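Local coordinates for autophagy protein 5 (Saccharomyces cerevisiae, PDB 2DYO) that takes part in autophagic vesicle formation and cytoplasm-to-vacuole transport, and is required for selective degradation of the nucleus and of mitochondria, at residues 18-23 against 36-41; 47-52 against 84-89; 254-259 against 273-278; 24-29 against 121-126. One frame throughout, in Å; residues are numbered along the deposited sequence.

Contacts 1, 2 and 4 all belong to the first ubiquitin-like part of the chain, and contact 3 to the second. Contacts 1 and 4 share one sheet through neighbouring strands 15-22 and 118-126, and both are only partly buried. Contact 1 is held by backbone hydrogen bonds between strands, whereas contact 4 packs a phenylalanine between apolar side chains and adds one water bridge. Contacts 2 and 3 lie deep in the chain, with centres about 16 Å apart. They touch through Tyr47 and Phe276, where the two ubiquitin-like parts meet. Contact 2 combines a T-shaped aromatic pair with bridging waters; contact 3 joins apolar packing to one side-chain amide bond.

Contact 1: 18-23 against 36-41; sequences VLVSID and AVLRIR
A beta hairpin with a long connecting loop pairs strands 18-22 and 37-41, setting Val18 against Ile40 and Val20 against Leu38 as hydrogen-bonded pairs. Each pair is closed by two bonds: Val20 N gives to Leu38 O at 2.9 Å, and Leu38 N returns to Val20 O at 3.0 Å. At the hairpin's loop end, Ile22 N reaches Ala36 O at 2.9 Å from above the carbonyl plane. The same oxygen takes a CA-H...O contact from Ser21 CA at 3.3 Å. These are the first two strands of the ubiquitin-like sheet, order 2-1-5-3-4. Val18, Val20, Leu38 and Ile40 line one face, where Leu38 and Ile40 pack on Leu54 of helix 52-59.

On the other face Leu19 and Arg39 run side by side, pointing the same way. Leu19 CG stands anti to the backbone N (chi1 -173°), and its CD1 branch lies 3.5 Å from Arg39 CG and 3.9 Å from Val37 CG1. Past CG the Arg39 chain kinks twice and turns away from strand 15-22, and its guanidinium forms a salt bridge with an acidic side chain on the chain of another protein; backbone hydrogen bonds from Arg39 go to that chain as well.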
loop_
_atom_site.group_PDB
_atom_site.type_symbol
_atom_site.label_atom_id
_atom_site.label_comp_id
_atom_site.label_asym_id
_atom_site.label_seq_id
_atom_site.Cartn_x
_atom_site.Cartn_y
_atom_site.Cartn_z
ATOM N N VAL A 18 -3.384 -8.951 -9.641
ATOM C CA VAL A 18 -4.530 -8.932 -8.745
ATOM C C VAL A 18 -5.771 -9.515 -9.398
ATOM O O VAL A 18 -6.194 -9.080 -10.472
ATOM C CB VAL A 18 -4.846 -7.495 -8.273
ATOM C CG1 VAL A 18 -6.122 -7.489 -7.434
ATOM C CG2 VAL A 18 -3.675 -6.952 -7.467
ATOM N N LEU A 19 -6.350 -10.510 -8.742
ATOM C CA LEU A 19 -7.548 -11.148 -9.251
ATOM C C LEU A 19 -8.737 -10.640 -8.457
ATOM O O LEU A 19 -8.920 -11.000 -7.296
ATOM C CB LEU A 19 -7.440 -12.671 -9.110
ATOM C CG LEU A 19 -8.571 -13.472 -9.759
ATOM C CD1 LEU A 19 -8.645 -13.126 -11.241
ATOM C CD2 LEU A 19 -8.336 -14.970 -9.554
ATOM N N VAL A 20 -9.539 -9.785 -9.082
ATOM C CA VAL A 20 -10.712 -9.239 -8.418
ATOM C C VAL A 20 -11.968 -10.013 -8.803
ATOM O O VAL A 20 -12.229 -10.250 -9.985
ATOM C CB VAL A 20 -10.922 -7.749 -8.781
ATOM C CG1 VAL A 20 -12.182 -7.222 -8.097
ATOM C CG2 VAL A 20 -9.709 -6.931 -8.351
ATOM N N SER A 21 -12.742 -10.405 -7.800
ATOM C CA SER A 21 -13.982 -11.125 -8.044
ATOM C C SER A 21 -15.128 -10.311 -7.464
ATOM O O SER A 21 -15.036 -9.797 -6.348
ATOM C CB SER A 21 -13.943 -12.503 -7.387
ATOM O OG SER A 21 -13.814 -12.379 -5.985
ATOM N N ILE A 22 -16.204 -10.191 -8.231
ATOM C CA ILE A 22 -17.378 -9.436 -7.809
ATOM C C ILE A 22 -18.429 -10.407 -7.290
ATOM O O ILE A 22 -18.948 -11.217 -8.057
ATOM C CB ILE A 22 -17.986 -8.656 -8.997
ATOM C CG1 ILE A 22 -16.895 -7.849 -9.708
ATOM C CG2 ILE A 22 -19.110 -7.752 -8.509
ATOM C CD1 ILE A 22 -16.153 -6.875 -8.812
ATOM N N ASP A 23 -18.744 -10.334 -5.996
ATOM C CA ASP A 23 -19.746 -11.231 -5.427
ATOM C C ASP A 23 -21.051 -11.154 -6.206
ATOM O O ASP A 23 -21.461 -10.082 -6.640
ATOM C CB ASP A 23 -20.016 -10.903 -3.958
ATOM C CG ASP A 23 -18.995 -11.522 -3.024
ATOM O OD1 ASP A 23 -19.241 -11.522 -1.799
ATOM O OD2 ASP A 23 -17.945 -12.005 -3.506
ATOM N N ALA A 36 -18.060 -10.951 -13.545
ATOM C CA ALA A 36 -17.637 -10.953 -12.149
ATOM C C ALA A 36 -16.146 -11.196 -11.922
ATOM O O ALA A 36 -15.738 -11.505 -10.804
ATOM C CB ALA A 36 -18.443 -11.986 -11.380
ATOM N N VAL A 37 -15.333 -11.051 -12.964
ATOM C CA VAL A 37 -13.899 -11.287 -12.824
ATOM C C VAL A 37 -13.041 -10.281 -13.579
ATOM O O VAL A 37 -13.294 -9.991 -14.748
ATOM C CB VAL A 37 -13.516 -12.703 -13.323
ATOM C CG1 VAL A 37 -12.039 -12.963 -13.076
ATOM C CG2 VAL A 37 -14.365 -13.750 -12.624
ATOM N N LEU A 38 -12.029 -9.752 -12.899
ATOM C CA LEU A 38 -11.097 -8.800 -13.497
ATOM C C LEU A 38 -9.672 -9.214 -13.155
ATOM O O LEU A 38 -9.349 -9.433 -11.990
ATOM C CB LEU A 38 -11.344 -7.377 -12.974
ATOM C CG LEU A 38 -12.633 -6.675 -13.406
ATOM C CD1 LEU A 38 -13.607 -6.642 -12.243
ATOM C CD2 LEU A 38 -12.308 -5.260 -13.864
ATOM N N ARG A 39 -8.824 -9.319 -14.171
ATOM C CA ARG A 39 -7.429 -9.704 -13.967
ATOM C C ARG A 39 -6.571 -8.511 -14.333
ATOM O O ARG A 39 -6.331 -8.236 -15.508
ATOM C CB ARG A 39 -7.077 -10.913 -14.834
ATOM C CG ARG A 39 -7.894 -12.141 -14.477
ATOM C CD ARG A 39 -9.136 -12.221 -15.316
ATOM N NE ARG A 39 -8.917 -13.049 -16.495
ATOM C CZ ARG A 39 -9.420 -12.788 -17.695
ATOM N NH1 ARG A 39 -10.169 -11.712 -17.881
ATOM N NH2 ARG A 39 -9.179 -13.609 -18.707
ATOM N N ILE A 40 -6.104 -7.807 -13.307
ATOM C CA ILE A 40 -5.337 -6.589 -13.503
ATOM C C ILE A 40 -3.970 -6.496 -12.831
ATOM O O ILE A 40 -3.624 -7.286 -11.957
ATOM C CB ILE A 40 -6.173 -5.393 -13.020
ATOM C CG1 ILE A 40 -6.607 -5.633 -11.567
ATOM C CG2 ILE A 40 -7.409 -5.239 -13.903
ATOM C CD1 ILE A 40 -7.372 -4.491 -10.933
ATOM N N ARG A 41 -3.196 -5.511 -13.271
ATOM C CA ARG A 41 -1.888 -5.240 -12.703
ATOM C C ARG A 41 -2.100 -3.991 -11.866
ATOM O O ARG A 41 -2.631 -2.987 -12.351
ATOM C CB ARG A 41 -0.860 -4.985 -13.807
ATOM C CG ARG A 41 -0.430 -6.260 -14.520
ATOM C CD ARG A 41 0.423 -7.132 -13.600
ATOM N NE ARG A 41 1.789 -6.628 -13.477
ATOM C CZ ARG A 41 2.711 -7.159 -12.679
ATOM N NH1 ARG A 41 2.413 -8.208 -11.929
ATOM N NH2 ARG A 41 3.932 -6.648 -12.634
#

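Contact 2: 47-52 against 84-89; sequences YLVNYM and IPWNYP
Trp86 presents the edge of its indole to the face of the Tyr47 ring, a T-shaped pair with the planes at 89° and the centroid of the six-membered ring 5.7 Å from that of Tyr47. Trp86 CE3 meets Tyr47 CG at 4.3 Å, so the indole edge arrives over the rim of the phenol. The indole is itself sandwiched: Val49 CB lies over one face, with Val49 CG1 3.9 Å from Trp86 CE3, and Asn87 CB lies over the opposite face.

The Tyr47 ring also lies against the backbone of 86-89. Tyr47 CD1 comes within 3.3 Å of Trp86 O, and Tyr88 O lies at the ring edge near its plane. Two waters carry the polar links. One joins Tyr47 OH, 2.6 Å away, to Asn87 O. The other accepts from Leu48 N and donates to both Trp86 O and Tyr88 O, at 2.7 Å and 2.8 Å, so all three of its bonds go to backbone atoms. An alanine in place of Tyr47 would probably leave a gap beside the indole edge and the first water without its hydroxyl partner.

Around this buried junction of the UblA region, helix 142-159 brings Trp147 against Tyr47 and Ala143 against Val49. Phe77 of strand 74-79 backs Leu48 and Trp86, and Pro89 takes the N-cap position of helix 90-98, whose Leu93 touches Leu48.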
loop_
_atom_site.group_PDB
_atom_site.type_symbol
_atom_site.label_atom_id
_atom_site.label_comp_id
_atom_site.label_asym_id
_atom_site.label_seq_id
_atom_site.Cartn_x
_atom_site.Cartn_y
_atom_site.Cartn_z
ATOM N N TYR A 47 -3.925 2.595 -4.041
ATOM C CA TYR A 47 -5.009 2.045 -3.231
ATOM C C TYR A 47 -5.933 1.215 -4.121
ATOM O O TYR A 47 -6.146 1.552 -5.289
ATOM C CB TYR A 47 -5.861 3.152 -2.599
ATOM C CG TYR A 47 -5.167 4.010 -1.561
ATOM C CD1 TYR A 47 -4.545 3.442 -0.447
ATOM C CD2 TYR A 47 -5.201 5.398 -1.658
ATOM C CE1 TYR A 47 -3.980 4.248 0.548
ATOM C CE2 TYR A 47 -4.643 6.205 -0.678
ATOM C CZ TYR A 47 -4.040 5.632 0.420
ATOM O OH TYR A 47 -3.520 6.454 1.394
ATOM N N LEU A 48 -6.507 0.156 -3.558
ATOM C CA LEU A 48 -7.421 -0.695 -4.315
ATOM C C LEU A 48 -8.634 0.096 -4.790
ATOM O O LEU A 48 -9.202 -0.176 -5.838
ATOM C CB LEU A 48 -7.892 -1.875 -3.446
ATOM C CG LEU A 48 -6.859 -2.960 -3.111
ATOM C CD1 LEU A 48 -7.458 -3.924 -2.087
ATOM C CD2 LEU A 48 -6.458 -3.701 -4.370
ATOM N N VAL A 49 -9.029 1.076 -3.990
ATOM C CA VAL A 49 -10.176 1.912 -4.294
ATOM C C VAL A 49 -10.023 2.721 -5.588
ATOM O O VAL A 49 -11.011 3.183 -6.167
ATOM C CB VAL A 49 -10.482 2.814 -3.093
ATOM C CG1 VAL A 49 -9.854 4.177 -3.258
ATOM C CG2 VAL A 49 -11.979 2.862 -2.854
ATOM N N ASN A 50 -8.791 2.874 -6.064
ATOM C CA ASN A 50 -8.563 3.593 -7.314
ATOM C C ASN A 50 -9.063 2.782 -8.515
ATOM O O ASN A 50 -9.030 3.256 -9.659
ATOM C CB ASN A 50 -7.077 3.904 -7.478
ATOM C CG ASN A 50 -6.626 5.007 -6.547
ATOM O OD1 ASN A 50 -5.434 5.227 -6.334
ATOM N ND2 ASN A 50 -7.595 5.726 -5.998
ATOM N N TYR A 51 -9.532 1.564 -8.255
ATOM C CA TYR A 51 -10.029 0.718 -9.327
ATOM C C TYR A 51 -11.548 0.544 -9.345
ATOM O O TYR A 51 -12.071 -0.288 -10.085
ATOM C CB TYR A 51 -9.324 -0.646 -9.281
ATOM C CG TYR A 51 -7.833 -0.492 -9.470
ATOM C CD1 TYR A 51 -7.017 -0.099 -8.411
ATOM C CD2 TYR A 51 -7.263 -0.585 -10.737
ATOM C CE1 TYR A 51 -5.675 0.216 -8.614
ATOM C CE2 TYR A 51 -5.926 -0.273 -10.953
ATOM C CZ TYR A 51 -5.140 0.133 -9.885
ATOM O OH TYR A 51 -3.837 0.503 -10.108
ATOM N N MET A 52 -12.258 1.332 -8.543
ATOM C CA MET A 52 -13.715 1.247 -8.524
ATOM C C MET A 52 -14.325 1.657 -9.866
ATOM O O MET A 52 -15.283 1.035 -10.334
ATOM C CB MET A 52 -14.294 2.113 -7.401
ATOM C CG MET A 52 -14.021 1.559 -6.017
ATOM S SD MET A 52 -14.319 -0.224 -5.925
ATOM C CE MET A 52 -16.078 -0.315 -6.249
ATOM N N ILE A 84 -10.614 -6.629 4.215
ATOM C CA ILE A 84 -9.305 -6.035 3.978
ATOM C C ILE A 84 -9.483 -4.528 3.742
ATOM O O ILE A 84 -10.205 -4.113 2.835
ATOM C CB ILE A 84 -8.614 -6.728 2.766
ATOM C CG1 ILE A 84 -7.262 -6.084 2.477
ATOM C CG2 ILE A 84 -9.511 -6.676 1.547
ATOM C CD1 ILE A 84 -6.509 -6.761 1.337
ATOM N N PRO A 85 -8.820 -3.691 4.565
ATOM C CA PRO A 85 -8.878 -2.220 4.498
ATOM C C PRO A 85 -8.323 -1.632 3.205
ATOM O O PRO A 85 -7.185 -1.911 2.836
ATOM C CB PRO A 85 -8.044 -1.770 5.705
ATOM C CG PRO A 85 -7.888 -3.012 6.551
ATOM C CD PRO A 85 -7.814 -4.119 5.550
ATOM N N TRP A 86 -9.104 -0.800 2.523
ATOM C CA TRP A 86 -8.598 -0.206 1.290
ATOM C C TRP A 86 -7.629 0.942 1.565
ATOM O O TRP A 86 -6.834 1.299 0.699
ATOM C CB TRP A 86 -9.745 0.310 0.398
ATOM C CG TRP A 86 -10.497 1.482 0.961
ATOM C CD1 TRP A 86 -11.706 1.450 1.600
ATOM C CD2 TRP A 86 -10.061 2.849 0.999
ATOM N NE1 TRP A 86 -12.048 2.710 2.040
ATOM C CE2 TRP A 86 -11.057 3.587 1.685
ATOM C CE3 TRP A 86 -8.926 3.522 0.523
ATOM C CZ2 TRP A 86 -10.950 4.965 1.908
ATOM C CZ3 TRP A 86 -8.820 4.895 0.746
ATOM C CH2 TRP A 86 -9.828 5.599 1.434
ATOM N N ASN A 87 -7.680 1.506 2.770
ATOM C CA ASN A 87 -6.835 2.651 3.102
ATOM C C ASN A 87 -5.369 2.399 3.470
ATOM O O ASN A 87 -4.771 3.167 4.220
ATOM C CB ASN A 87 -7.508 3.510 4.190
ATOM C CG ASN A 87 -7.878 2.719 5.431
ATOM O OD1 ASN A 87 -7.354 2.968 6.522
ATOM N ND2 ASN A 87 -8.788 1.773 5.279
ATOM N N TYR A 88 -4.800 1.318 2.952
ATOM C CA TYR A 88 -3.385 1.021 3.166
ATOM C C TYR A 88 -2.844 0.755 1.779
ATOM O O TYR A 88 -3.569 0.243 0.930
ATOM C CB TYR A 88 -3.184 -0.233 4.025
ATOM C CG TYR A 88 -3.519 -0.016 5.474
ATOM C CD1 TYR A 88 -4.821 -0.177 5.938
ATOM C CD2 TYR A 88 -2.542 0.402 6.376
ATOM C CE1 TYR A 88 -5.146 0.073 7.271
ATOM C CE2 TYR A 88 -2.854 0.660 7.709
ATOM C CZ TYR A 88 -4.161 0.491 8.147
ATOM O OH TYR A 88 -4.473 0.746 9.460
ATOM N N PRO A 89 -1.573 1.099 1.520
ATOM C CA PRO A 89 -1.052 0.831 0.176
ATOM C C PRO A 89 -1.227 -0.648 -0.143
ATOM O O PRO A 89 -1.115 -1.493 0.740
ATOM C CB PRO A 89 0.424 1.214 0.287
ATOM C CG PRO A 89 0.417 2.300 1.332
ATOM C CD PRO A 89 -0.560 1.758 2.364
HETATM O O HOH W 1 -2.493 5.008 3.333
HETATM O O HOH W 2 -5.539 -0.506 -0.904
#

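Contact 3: 254-259 against 273-278; sequences ICQGIE and LRSFDG
Gln256 lays its aliphatic part obliquely across Leu273, CG to CG at 3.9 Å, before its amide turns to the Leu273 backbone. A bend at chi2 (-77°) keeps Gln256 CD close to the leucine carbonyl, 3.7 Å from Leu273 O. From the amide, NE2 donates to Leu273 O at 3.1 Å, with an N-H...O angle of 161°. The acceptor lies in the plane of the glutamine amide, while the donor stands well above the plane of the Leu273 carbonyl. NE2 has a second partner in Glu45 OE1, and Glu45 OE2 receives the backbone N of Phe276, so this one carboxylate links both segments. Its negative charge would be expected to polarise the amide.

Gln256 occupies the tip of a tight hairpin: a type I' turn from Cys255 to Ile258 joins strands 251-255 and 258-260 of the UblB sheet, with positive phi at Gln256 and Gly257. Cys255 N and Ile258 O close it at 3.0 Å, as do Ile258 N and Cys255 O. Leu273 is the last residue of helix 266-273, and the hairpin tip therefore meets the helix C-terminal end. An alanine in place of Gln256 would probably leave Leu273 O without this donor, Glu45 without its amide mate, and a gap beside the leucine.

Two further apolar contacts hold Leu273. Cys255 SG touches its CB at 3.7 Å, and Ile258 CD1 approaches Leu273 CD2 at 4.3 Å. Ile7 of helix 4-12 packs on Leu273 too, and Leu11 of that helix touches Gln256.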
loop_
_atom_site.group_PDB
_atom_site.type_symbol
_atom_site.label_atom_id
_atom_site.label_comp_id
_atom_site.label_asym_id
_atom_site.label_seq_id
_atom_site.Cartn_x
_atom_site.Cartn_y
_atom_site.Cartn_z
ATOM N N ILE A 254 9.841 -7.096 7.554
ATOM C CA ILE A 254 9.567 -7.012 6.124
ATOM C C ILE A 254 9.103 -5.595 5.793
ATOM O O ILE A 254 8.145 -5.088 6.381
ATOM C CB ILE A 254 8.442 -7.991 5.702
ATOM C CG1 ILE A 254 8.866 -9.436 5.976
ATOM C CG2 ILE A 254 8.102 -7.790 4.225
ATOM C CD1 ILE A 254 10.145 -9.855 5.270
ATOM N N CYS A 255 9.797 -4.956 4.861
ATOM C CA CYS A 255 9.455 -3.610 4.425
ATOM C C CYS A 255 9.453 -3.634 2.906
ATOM O O CYS A 255 10.401 -4.119 2.299
ATOM C CB CYS A 255 10.493 -2.603 4.925
ATOM S SG CYS A 255 10.144 -0.901 4.487
ATOM N N GLN A 256 8.391 -3.121 2.293
ATOM C CA GLN A 256 8.316 -3.107 0.836
ATOM C C GLN A 256 8.582 -4.499 0.258
ATOM O O GLN A 256 9.319 -4.653 -0.723
ATOM C CB GLN A 256 9.330 -2.111 0.261
ATOM C CG GLN A 256 8.975 -0.647 0.505
ATOM C CD GLN A 256 7.872 -0.133 -0.413
ATOM O OE1 GLN A 256 7.361 -0.862 -1.267
ATOM N NE2 GLN A 256 7.508 1.132 -0.245
ATOM N N GLY A 257 7.991 -5.506 0.890
ATOM C CA GLY A 257 8.136 -6.870 0.415
ATOM C C GLY A 257 9.491 -7.540 0.528
ATOM O O GLY A 257 9.658 -8.648 0.014
ATOM N N ILE A 258 10.461 -6.901 1.180
ATOM C CA ILE A 258 11.776 -7.522 1.322
ATOM C C ILE A 258 12.231 -7.604 2.779
ATOM O O ILE A 258 11.686 -6.926 3.649
ATOM C CB ILE A 258 12.870 -6.772 0.514
ATOM C CG1 ILE A 258 13.103 -5.381 1.106
ATOM C CG2 ILE A 258 12.460 -6.666 -0.952
ATOM C CD1 ILE A 258 14.350 -4.698 0.572
ATOM N N GLU A 259 13.239 -8.435 3.030
ATOM C CA GLU A 259 13.785 -8.617 4.372
ATOM C C GLU A 259 14.741 -7.484 4.722
ATOM O O GLU A 259 15.612 -7.132 3.929
ATOM C CB GLU A 259 14.530 -9.953 4.457
ATOM C CG GLU A 259 15.008 -10.299 5.859
ATOM C CD GLU A 259 15.895 -11.533 5.885
ATOM O OE1 GLU A 259 15.552 -12.524 5.205
ATOM O OE2 GLU A 259 16.927 -11.511 6.589
ATOM N N LEU A 273 12.625 3.616 1.727
ATOM C CA LEU A 273 11.535 2.667 1.571
ATOM C C LEU A 273 10.140 3.082 2.047
ATOM O O LEU A 273 9.223 2.258 2.057
ATOM C CB LEU A 273 11.937 1.337 2.220
ATOM C CG LEU A 273 12.659 0.344 1.297
ATOM C CD1 LEU A 273 13.766 1.037 0.512
ATOM C CD2 LEU A 273 13.207 -0.805 2.122
ATOM N N ARG A 274 9.952 4.344 2.432
ATOM C CA ARG A 274 8.618 4.764 2.869
ATOM C C ARG A 274 7.645 4.556 1.712
ATOM O O ARG A 274 8.045 4.577 0.547
ATOM C CB ARG A 274 8.607 6.237 3.283
ATOM C CG ARG A 274 8.844 7.213 2.138
ATOM C CD ARG A 274 8.726 8.648 2.623
ATOM N NE ARG A 274 9.072 9.605 1.573
ATOM C CZ ARG A 274 9.095 10.923 1.739
ATOM N NH1 ARG A 274 8.791 11.452 2.914
ATOM N NH2 ARG A 274 9.432 11.714 0.727
ATOM N N SER A 275 6.373 4.350 2.037
ATOM C CA SER A 275 5.347 4.137 1.027
ATOM C C SER A 275 4.846 5.463 0.443
ATOM O O SER A 275 5.231 6.538 0.911
ATOM C CB SER A 275 4.191 3.337 1.626
ATOM O OG SER A 275 4.650 2.071 2.088
ATOM N N PHE A 276 3.974 5.378 -0.561
ATOM C CA PHE A 276 3.464 6.565 -1.249
ATOM C C PHE A 276 2.551 7.488 -0.439
ATOM O O PHE A 276 2.182 8.559 -0.918
ATOM C CB PHE A 276 2.765 6.153 -2.557
ATOM C CG PHE A 276 1.324 5.763 -2.386
ATOM C CD1 PHE A 276 0.305 6.630 -2.779
ATOM C CD2 PHE A 276 0.982 4.531 -1.835
ATOM C CE1 PHE A 276 -1.042 6.275 -2.622
ATOM C CE2 PHE A 276 -0.361 4.161 -1.672
ATOM C CZ PHE A 276 -1.376 5.037 -2.067
ATOM N N ASP A 277 2.183 7.082 0.775
ATOM C CA ASP A 277 1.345 7.933 1.617
ATOM C C ASP A 277 2.217 8.651 2.645
ATOM O O ASP A 277 1.708 9.318 3.544
ATOM C CB ASP A 277 0.258 7.121 2.328
ATOM C CG ASP A 277 0.820 6.091 3.291
ATOM O OD1 ASP A 277 0.007 5.487 4.020
ATOM O OD2 ASP A 277 2.054 5.876 3.318
ATOM N N GLY A 278 3.535 8.509 2.501
ATOM C CA GLY A 278 4.460 9.170 3.407
ATOM C C GLY A 278 4.886 8.384 4.633
ATOM O O GLY A 278 5.845 8.759 5.312
#

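Contact 4: 24-29 against 121-126; sequences PSFLMK and IHLVMG
Met125 reaches from its strand toward Phe26, tip to tip, and touches Ser25 on the way. Its CB begins at the far rim of the ring, 3.6 Å from Phe26 CZ. Next, CG lies 3.4 Å from Ser25 OG. SD stands 4.8 Å from the ring centroid in a Met-aromatic contact, and the bend at chi3 (81°) brings the methyl back over the ring. There CE sits above the centre of the face, 3.4 Å from the centroid, a CH-pi contact, and the same methyl lies 3.2 Å from Ser25 O.

The opposite face of the ring takes Leu123 CD1, 4.2 Å from the centroid and offset toward the rim, so the phenyl is clasped between two side chains of one strand. The Val124 carbonyl carbon lies at the ring edge, in its plane. A water adds a polar link, 2.6 Å from Ser25 OG and accepting from Met125 N at 3.1 Å.

The 3-10 segment 24-26 follows strand 15-22 in the UblA region, and these contacts pack it against strand 118-126. Helix 52-59 packs on the same cluster, with Trp56 on Phe26 and Ile55 on Leu123, and Phe75 of strand 74-79 touches both Phe26 and Met125.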
loop_
_atom_site.group_PDB
_atom_site.type_symbol
_atom_site.label_atom_id
_atom_site.label_comp_id
_atom_site.label_asym_id
_atom_site.label_seq_id
_atom_site.Cartn_x
_atom_site.Cartn_y
_atom_site.Cartn_z
ATOM N N PRO A 24 -21.722 -12.300 -6.388
ATOM C CA PRO A 24 -22.991 -12.347 -7.124
ATOM C C PRO A 24 -24.060 -11.415 -6.555
ATOM O O PRO A 24 -25.002 -11.041 -7.254
ATOM C CB PRO A 24 -23.382 -13.824 -7.045
ATOM C CG PRO A 24 -22.744 -14.283 -5.768
ATOM C CD PRO A 24 -21.390 -13.621 -5.832
ATOM N N SER A 25 -23.902 -11.031 -5.293
ATOM C CA SER A 25 -24.852 -10.136 -4.644
ATOM C C SER A 25 -25.017 -8.833 -5.429
ATOM O O SER A 25 -26.057 -8.182 -5.345
ATOM C CB SER A 25 -24.392 -9.827 -3.216
ATOM O OG SER A 25 -23.105 -9.235 -3.211
ATOM N N PHE A 26 -23.990 -8.466 -6.194
ATOM C CA PHE A 26 -24.002 -7.242 -7.003
ATOM C C PHE A 26 -24.605 -7.458 -8.387
ATOM O O PHE A 26 -25.062 -6.512 -9.030
ATOM C CB PHE A 26 -22.575 -6.715 -7.232
ATOM C CG PHE A 26 -21.912 -6.146 -6.010
ATOM C CD1 PHE A 26 -21.451 -6.975 -4.995
ATOM C CD2 PHE A 26 -21.719 -4.773 -5.894
ATOM C CE1 PHE A 26 -20.803 -6.444 -3.882
ATOM C CE2 PHE A 26 -21.074 -4.232 -4.788
ATOM C CZ PHE A 26 -20.616 -5.068 -3.781
ATOM N N LEU A 27 -24.602 -8.706 -8.840
ATOM C CA LEU A 27 -25.069 -9.029 -10.180
ATOM C C LEU A 27 -26.443 -9.667 -10.352
ATOM O O LEU A 27 -27.013 -10.253 -9.430
ATOM C CB LEU A 27 -24.008 -9.898 -10.859
ATOM C CG LEU A 27 -22.593 -9.314 -10.728
ATOM C CD1 LEU A 27 -21.554 -10.336 -11.157
ATOM C CD2 LEU A 27 -22.482 -8.044 -11.562
ATOM N N MET A 28 -26.962 -9.533 -11.568
ATOM C CA MET A 28 -28.257 -10.085 -11.936
ATOM C C MET A 28 -28.101 -11.571 -12.222
ATOM O O MET A 28 -27.259 -11.980 -13.022
ATOM C CB MET A 28 -28.806 -9.360 -13.169
ATOM C CG MET A 28 -29.787 -8.234 -12.839
ATOM S SD MET A 28 -30.128 -7.065 -14.195
ATOM C CE MET A 28 -29.103 -7.734 -15.550
ATOM N N LYS A 29 -28.917 -12.377 -11.554
ATOM C CA LYS A 29 -28.872 -13.826 -11.724
ATOM C C LYS A 29 -28.888 -14.197 -13.203
ATOM O O LYS A 29 -29.832 -13.883 -13.926
ATOM C CB LYS A 29 -30.050 -14.472 -11.001
ATOM N N ILE A 121 -8.784 -10.600 -4.521
ATOM C CA ILE A 121 -9.674 -9.646 -3.868
ATOM C C ILE A 121 -11.125 -9.841 -4.299
ATOM O O ILE A 121 -11.414 -10.024 -5.481
ATOM C CB ILE A 121 -9.256 -8.200 -4.197
ATOM C CG1 ILE A 121 -7.879 -7.909 -3.598
ATOM C CG2 ILE A 121 -10.312 -7.219 -3.691
ATOM C CD1 ILE A 121 -7.832 -7.973 -2.087
ATOM N N HIS A 122 -12.032 -9.782 -3.331
ATOM C CA HIS A 122 -13.454 -9.957 -3.593
ATOM C C HIS A 122 -14.222 -8.718 -3.135
ATOM O O HIS A 122 -14.057 -8.262 -2.004
ATOM C CB HIS A 122 -13.974 -11.187 -2.841
ATOM C CG HIS A 122 -13.080 -12.385 -2.951
ATOM N ND1 HIS A 122 -13.372 -13.468 -3.754
ATOM C CD2 HIS A 122 -11.879 -12.654 -2.382
ATOM C CE1 HIS A 122 -12.391 -14.351 -3.677
ATOM N NE2 HIS A 122 -11.472 -13.881 -2.852
ATOM N N LEU A 123 -15.055 -8.179 -4.022
ATOM C CA LEU A 123 -15.869 -7.006 -3.710
ATOM C C LEU A 123 -17.158 -7.536 -3.084
ATOM O O LEU A 123 -17.876 -8.316 -3.711
ATOM C CB LEU A 123 -16.206 -6.238 -4.991
ATOM C CG LEU A 123 -16.417 -4.717 -4.976
ATOM C CD1 LEU A 123 -17.457 -4.375 -6.017
ATOM C CD2 LEU A 123 -16.861 -4.218 -3.609
ATOM N N VAL A 124 -17.451 -7.102 -1.863
ATOM C CA VAL A 124 -18.638 -7.556 -1.142
ATOM C C VAL A 124 -19.535 -6.409 -0.665
ATOM O O VAL A 124 -19.108 -5.255 -0.606
ATOM C CB VAL A 124 -18.217 -8.393 0.090
ATOM C CG1 VAL A 124 -19.436 -8.873 0.849
ATOM C CG2 VAL A 124 -17.371 -9.570 -0.354
ATOM N N MET A 125 -20.784 -6.734 -0.336
ATOM C CA MET A 125 -21.730 -5.740 0.165
ATOM C C MET A 125 -22.423 -6.276 1.413
ATOM O O MET A 125 -22.378 -7.476 1.688
ATOM C CB MET A 125 -22.782 -5.398 -0.890
ATOM C CG MET A 125 -23.730 -6.534 -1.228
ATOM S SD MET A 125 -25.150 -5.921 -2.147
ATOM C CE MET A 125 -24.482 -5.823 -3.784
ATOM N N GLY A 126 -23.063 -5.386 2.164
ATOM C CA GLY A 126 -23.749 -5.797 3.375
ATOM C C GLY A 126 -24.359 -4.632 4.131
ATOM O O GLY A 126 -24.183 -3.474 3.745
HETATM O O HOH W 3 -21.689 -9.576 -1.096
#